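Local structure of uncharacterized protein (Neisseria meningitidis MC58, 2R2A) at residues A[38-50]-A[80-94]. The protein is of unknown function but, as the N-terminal domain of a zonula occludens toxin-like membrane protein with a P-loop NTPase-type fold, probably binds nucleotide. Sequence-based numbering, arbitrary orientation.
Sequences GIRRKVFTNIKGL and WIKKPENIGSIVIVD
Over one face of the Phe44 ring lies the edge of Trp80, CZ3 above its centre, in an edge-to-face pair with the Trp80 six-membered ring (centroids 4.8 Å apart, planes at 51°). At the edge of the same ring, in its plane, sit Ser89 OG and Asn86 OD1, placing oxygens against the weakly positive C-H rim; the Asn86 amide stands nearly perpendicular to the ring. The amide is fixed by Asn86 ND2 to Trp80 O (2.8 Å), while OD1 also accepts from Lys42 NZ, delivered by an extended chain. The guanidinium of Arg41 has Ile90 CG1 over one face and Gly88 O at its edge, held by NE at 2.8 Å; its NH2 forms a salt bridge with Asp125. The type II turn Asn86-Ser89 gives Gly88 a positive phi, which favours glycine.

From this end strands 43-45 and 90-93 run on in parallel, Phe44 N donating to Ile90 O (2.8 Å) and Phe44 O accepting from Ile92 N. Val43, Ile90 and Ile92 share the other sheet face, where helix 18-28 covers Val43 and Ile92. Side chains then replace backbone groups: Thr45 OG1 donates to Ile92 O (2.7 Å) from above the carbonyl plane. Asn46 CG sits between backbone N and carbonyl carbon (chi1 62°), turning the amide to Asp94, whose N donates to OD1 (2.7 Å) and whose O accepts from ND2 (2.9 Å). This is consistent with holding Asp94 in place, its side chain about 6 Å from a bound sulfate, while Ile47 touches Thr19 of a probable Walker A loop.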
# COMPACT_ATOMS: atom_id res chain seq x y z
N GLY A 38 -22.07 0.73 11.39
CA GLY A 38 -21.51 -0.60 11.40
C GLY A 38 -20.81 -0.99 10.12
O GLY A 38 -20.46 -2.14 9.97
N ILE A 39 -20.54 -0.02 9.23
CA ILE A 39 -19.98 -0.29 7.92
C ILE A 39 -18.49 0.03 7.91
O ILE A 39 -18.10 1.15 8.23
CB ILE A 39 -20.65 0.58 6.81
CG1 ILE A 39 -22.18 0.54 6.94
CG2 ILE A 39 -20.24 0.12 5.43
CD1 ILE A 39 -22.78 -0.83 6.72
N ARG A 40 -17.68 -0.95 7.54
CA ARG A 40 -16.24 -0.72 7.30
C ARG A 40 -15.99 -0.27 5.88
O ARG A 40 -16.71 -0.66 4.95
CB ARG A 40 -15.42 -1.99 7.57
CG ARG A 40 -15.37 -2.43 8.99
CD ARG A 40 -15.07 -3.92 9.11
NE ARG A 40 -14.53 -4.31 10.43
CZ ARG A 40 -15.24 -4.44 11.55
NH1 ARG A 40 -16.55 -4.19 11.58
NH2 ARG A 40 -14.64 -4.82 12.67
N ARG A 41 -14.96 0.55 5.67
CA ARG A 41 -14.58 0.93 4.30
C ARG A 41 -14.15 -0.33 3.53
O ARG A 41 -13.50 -1.20 4.10
CB ARG A 41 -13.43 1.95 4.34
CG ARG A 41 -13.87 3.25 4.99
CD ARG A 41 -12.69 4.17 5.21
NE ARG A 41 -12.09 4.59 3.96
CZ ARG A 41 -11.00 5.35 3.87
NH1 ARG A 41 -10.39 5.78 4.97
NH2 ARG A 41 -10.48 5.66 2.67
N LYS A 42 -14.58 -0.42 2.27
CA LYS A 42 -14.23 -1.55 1.42
C LYS A 42 -12.71 -1.56 1.22
O LYS A 42 -12.12 -0.50 1.02
CB LYS A 42 -14.93 -1.40 0.07
CG LYS A 42 -14.71 -2.54 -0.87
CD LYS A 42 -15.68 -2.44 -2.09
CE LYS A 42 -15.63 -3.74 -2.91
NZ LYS A 42 -16.33 -3.66 -4.25
N VAL A 43 -12.10 -2.75 1.32
CA VAL A 43 -10.65 -2.95 1.15
C VAL A 43 -10.35 -3.75 -0.14
O VAL A 43 -10.92 -4.82 -0.36
CB VAL A 43 -10.02 -3.65 2.39
CG1 VAL A 43 -8.49 -3.88 2.22
CG2 VAL A 43 -10.27 -2.84 3.67
N PHE A 44 -9.52 -3.20 -1.02
CA PHE A 44 -9.05 -3.93 -2.21
C PHE A 44 -7.61 -4.31 -1.94
O PHE A 44 -6.82 -3.45 -1.53
CB PHE A 44 -9.11 -3.04 -3.46
CG PHE A 44 -10.53 -2.64 -3.85
CD1 PHE A 44 -11.06 -1.41 -3.46
CD2 PHE A 44 -11.30 -3.48 -4.65
CE1 PHE A 44 -12.37 -1.04 -3.84
CE2 PHE A 44 -12.61 -3.13 -5.02
CZ PHE A 44 -13.14 -1.90 -4.61
N THR A 45 -7.26 -5.57 -2.14
CA THR A 45 -5.86 -5.94 -1.92
C THR A 45 -5.49 -7.17 -2.70
O THR A 45 -6.37 -7.90 -3.15
CB THR A 45 -5.51 -6.08 -0.41
OG1 THR A 45 -4.09 -6.23 -0.22
CG2 THR A 45 -6.27 -7.23 0.25
N ASN A 46 -4.18 -7.38 -2.87
CA ASN A 46 -3.65 -8.61 -3.46
C ASN A 46 -2.99 -9.49 -2.38
O ASN A 46 -2.40 -10.51 -2.72
CB ASN A 46 -2.66 -8.31 -4.62
CG ASN A 46 -1.43 -7.53 -4.17
OD1 ASN A 46 -1.50 -6.69 -3.28
ND2 ASN A 46 -0.27 -7.82 -4.81
N ILE A 47 -3.04 -9.07 -1.11
CA ILE A 47 -2.39 -9.84 -0.05
C ILE A 47 -3.10 -11.18 0.17
O ILE A 47 -4.29 -11.19 0.40
CB ILE A 47 -2.33 -9.09 1.29
CG1 ILE A 47 -1.32 -7.90 1.19
CG2 ILE A 47 -1.84 -10.00 2.41
CD1 ILE A 47 -1.51 -6.94 2.32
N LYS A 48 -2.36 -12.29 0.10
CA LYS A 48 -2.95 -13.63 0.21
C LYS A 48 -2.96 -14.06 1.67
O LYS A 48 -2.06 -13.71 2.43
CB LYS A 48 -2.18 -14.67 -0.61
CG LYS A 48 -2.14 -14.43 -2.12
CD LYS A 48 -3.32 -15.10 -2.81
CE LYS A 48 -3.28 -14.91 -4.34
NZ LYS A 48 -4.39 -15.67 -5.02
N GLY A 49 -3.99 -14.79 2.06
CA GLY A 49 -4.07 -15.34 3.39
C GLY A 49 -4.63 -14.36 4.39
O GLY A 49 -4.65 -14.64 5.59
N LEU A 50 -5.11 -13.22 3.89
CA LEU A 50 -5.72 -12.18 4.71
C LEU A 50 -7.15 -12.57 5.05
O LEU A 50 -7.96 -12.80 4.15
CB LEU A 50 -5.66 -10.84 3.97
CG LEU A 50 -6.24 -9.65 4.75
CD1 LEU A 50 -5.39 -9.38 5.99
CD2 LEU A 50 -6.37 -8.39 3.86
N TRP A 80 -12.47 1.32 -12.66
CA TRP A 80 -13.40 0.88 -11.61
C TRP A 80 -13.34 1.63 -10.27
O TRP A 80 -14.32 1.59 -9.52
CB TRP A 80 -13.29 -0.62 -11.37
CG TRP A 80 -11.91 -1.17 -11.08
CD1 TRP A 80 -11.03 -1.67 -11.99
CD2 TRP A 80 -11.27 -1.31 -9.79
NE1 TRP A 80 -9.89 -2.10 -11.36
CE2 TRP A 80 -10.01 -1.90 -10.02
CE3 TRP A 80 -11.64 -0.99 -8.46
CZ2 TRP A 80 -9.10 -2.19 -8.98
CZ3 TRP A 80 -10.74 -1.28 -7.43
CH2 TRP A 80 -9.48 -1.86 -7.70
N ILE A 81 -12.21 2.26 -9.93
CA ILE A 81 -12.10 3.01 -8.66
C ILE A 81 -13.07 4.22 -8.58
O ILE A 81 -13.42 4.67 -7.48
CB ILE A 81 -10.64 3.41 -8.29
CG1 ILE A 81 -10.46 3.52 -6.78
CG2 ILE A 81 -10.24 4.74 -8.91
CD1 ILE A 81 -10.44 2.18 -6.01
N LYS A 82 -13.50 4.71 -9.74
CA LYS A 82 -14.36 5.90 -9.81
C LYS A 82 -15.85 5.58 -9.69
O LYS A 82 -16.70 6.48 -9.59
CB LYS A 82 -14.04 6.73 -11.07
CG LYS A 82 -12.53 6.76 -11.32
CD LYS A 82 -12.00 8.05 -11.92
CE LYS A 82 -10.46 8.09 -11.69
NZ LYS A 82 -9.70 8.81 -12.76
N LYS A 83 -16.17 4.28 -9.68
CA LYS A 83 -17.57 3.89 -9.57
C LYS A 83 -18.11 3.88 -8.15
O LYS A 83 -17.45 3.37 -7.24
CB LYS A 83 -17.89 2.60 -10.34
CG LYS A 83 -17.33 1.29 -9.83
CD LYS A 83 -17.58 0.24 -10.93
CE LYS A 83 -16.84 -1.06 -10.68
NZ LYS A 83 -16.55 -1.78 -11.98
N PRO A 84 -19.32 4.47 -7.96
CA PRO A 84 -19.97 4.71 -6.68
C PRO A 84 -19.77 3.68 -5.57
O PRO A 84 -19.58 4.08 -4.43
CB PRO A 84 -21.48 4.79 -7.04
CG PRO A 84 -21.55 4.88 -8.54
CD PRO A 84 -20.14 5.02 -9.06
N GLU A 85 -19.86 2.39 -5.87
CA GLU A 85 -19.73 1.37 -4.82
C GLU A 85 -18.31 1.36 -4.25
O GLU A 85 -18.09 0.82 -3.16
CB GLU A 85 -20.09 -0.02 -5.32
CG GLU A 85 -19.37 -0.45 -6.62
CD GLU A 85 -20.24 -0.27 -7.86
OE1 GLU A 85 -21.48 -0.17 -7.75
OE2 GLU A 85 -19.67 -0.21 -8.96
N ASN A 86 -17.38 1.97 -4.98
CA ASN A 86 -15.95 1.97 -4.63
C ASN A 86 -15.37 3.27 -4.08
O ASN A 86 -14.20 3.31 -3.67
CB ASN A 86 -15.13 1.50 -5.83
CG ASN A 86 -15.46 0.08 -6.26
OD1 ASN A 86 -15.90 -0.75 -5.46
ND2 ASN A 86 -15.27 -0.19 -7.53
N ILE A 87 -16.16 4.34 -4.04
CA ILE A 87 -15.71 5.61 -3.46
C ILE A 87 -15.42 5.44 -1.96
O ILE A 87 -16.10 4.66 -1.28
CB ILE A 87 -16.70 6.80 -3.72
CG1 ILE A 87 -17.86 6.82 -2.72
CG2 ILE A 87 -17.18 6.81 -5.19
CD1 ILE A 87 -19.06 7.72 -3.14
N GLY A 88 -14.39 6.12 -1.48
CA GLY A 88 -13.97 6.07 -0.09
C GLY A 88 -13.36 4.73 0.32
O GLY A 88 -13.34 4.39 1.50
N SER A 89 -12.86 3.96 -0.65
CA SER A 89 -12.35 2.63 -0.33
C SER A 89 -10.86 2.72 0.03
O SER A 89 -10.26 3.79 -0.07
CB SER A 89 -12.62 1.64 -1.48
OG SER A 89 -12.01 2.05 -2.69
N ILE A 90 -10.30 1.60 0.42
CA ILE A 90 -8.89 1.51 0.81
C ILE A 90 -8.19 0.50 -0.10
O ILE A 90 -8.68 -0.61 -0.27
CB ILE A 90 -8.82 1.05 2.32
CG1 ILE A 90 -9.49 2.06 3.26
CG2 ILE A 90 -7.32 0.78 2.74
CD1 ILE A 90 -9.61 1.62 4.75
N VAL A 91 -7.01 0.85 -0.65
CA VAL A 91 -6.38 -0.06 -1.59
C VAL A 91 -5.02 -0.42 -0.98
O VAL A 91 -4.32 0.49 -0.57
CB VAL A 91 -6.17 0.63 -2.95
CG1 VAL A 91 -5.35 -0.23 -3.87
CG2 VAL A 91 -7.54 1.01 -3.63
N ILE A 92 -4.69 -1.70 -0.87
CA ILE A 92 -3.38 -2.12 -0.31
C ILE A 92 -2.72 -3.01 -1.35
O ILE A 92 -3.27 -4.09 -1.70
CB ILE A 92 -3.53 -2.92 1.02
CG1 ILE A 92 -4.31 -2.07 2.05
CG2 ILE A 92 -2.16 -3.43 1.54
CD1 ILE A 92 -4.87 -2.88 3.28
N VAL A 93 -1.56 -2.58 -1.87
CA VAL A 93 -0.97 -3.31 -2.98
C VAL A 93 0.36 -3.83 -2.47
O VAL A 93 1.26 -3.05 -2.16
CB VAL A 93 -0.85 -2.42 -4.23
CG1 VAL A 93 -0.07 -3.12 -5.32
CG2 VAL A 93 -2.27 -2.04 -4.78
N ASP A 94 0.48 -5.13 -2.34
CA ASP A 94 1.76 -5.74 -1.97
C ASP A 94 2.62 -5.89 -3.25
O ASP A 94 2.10 -6.17 -4.36
CB ASP A 94 1.50 -7.09 -1.29
CG ASP A 94 2.77 -7.68 -0.70
OD1 ASP A 94 3.61 -6.90 -0.23
OD2 ASP A 94 2.92 -8.92 -0.69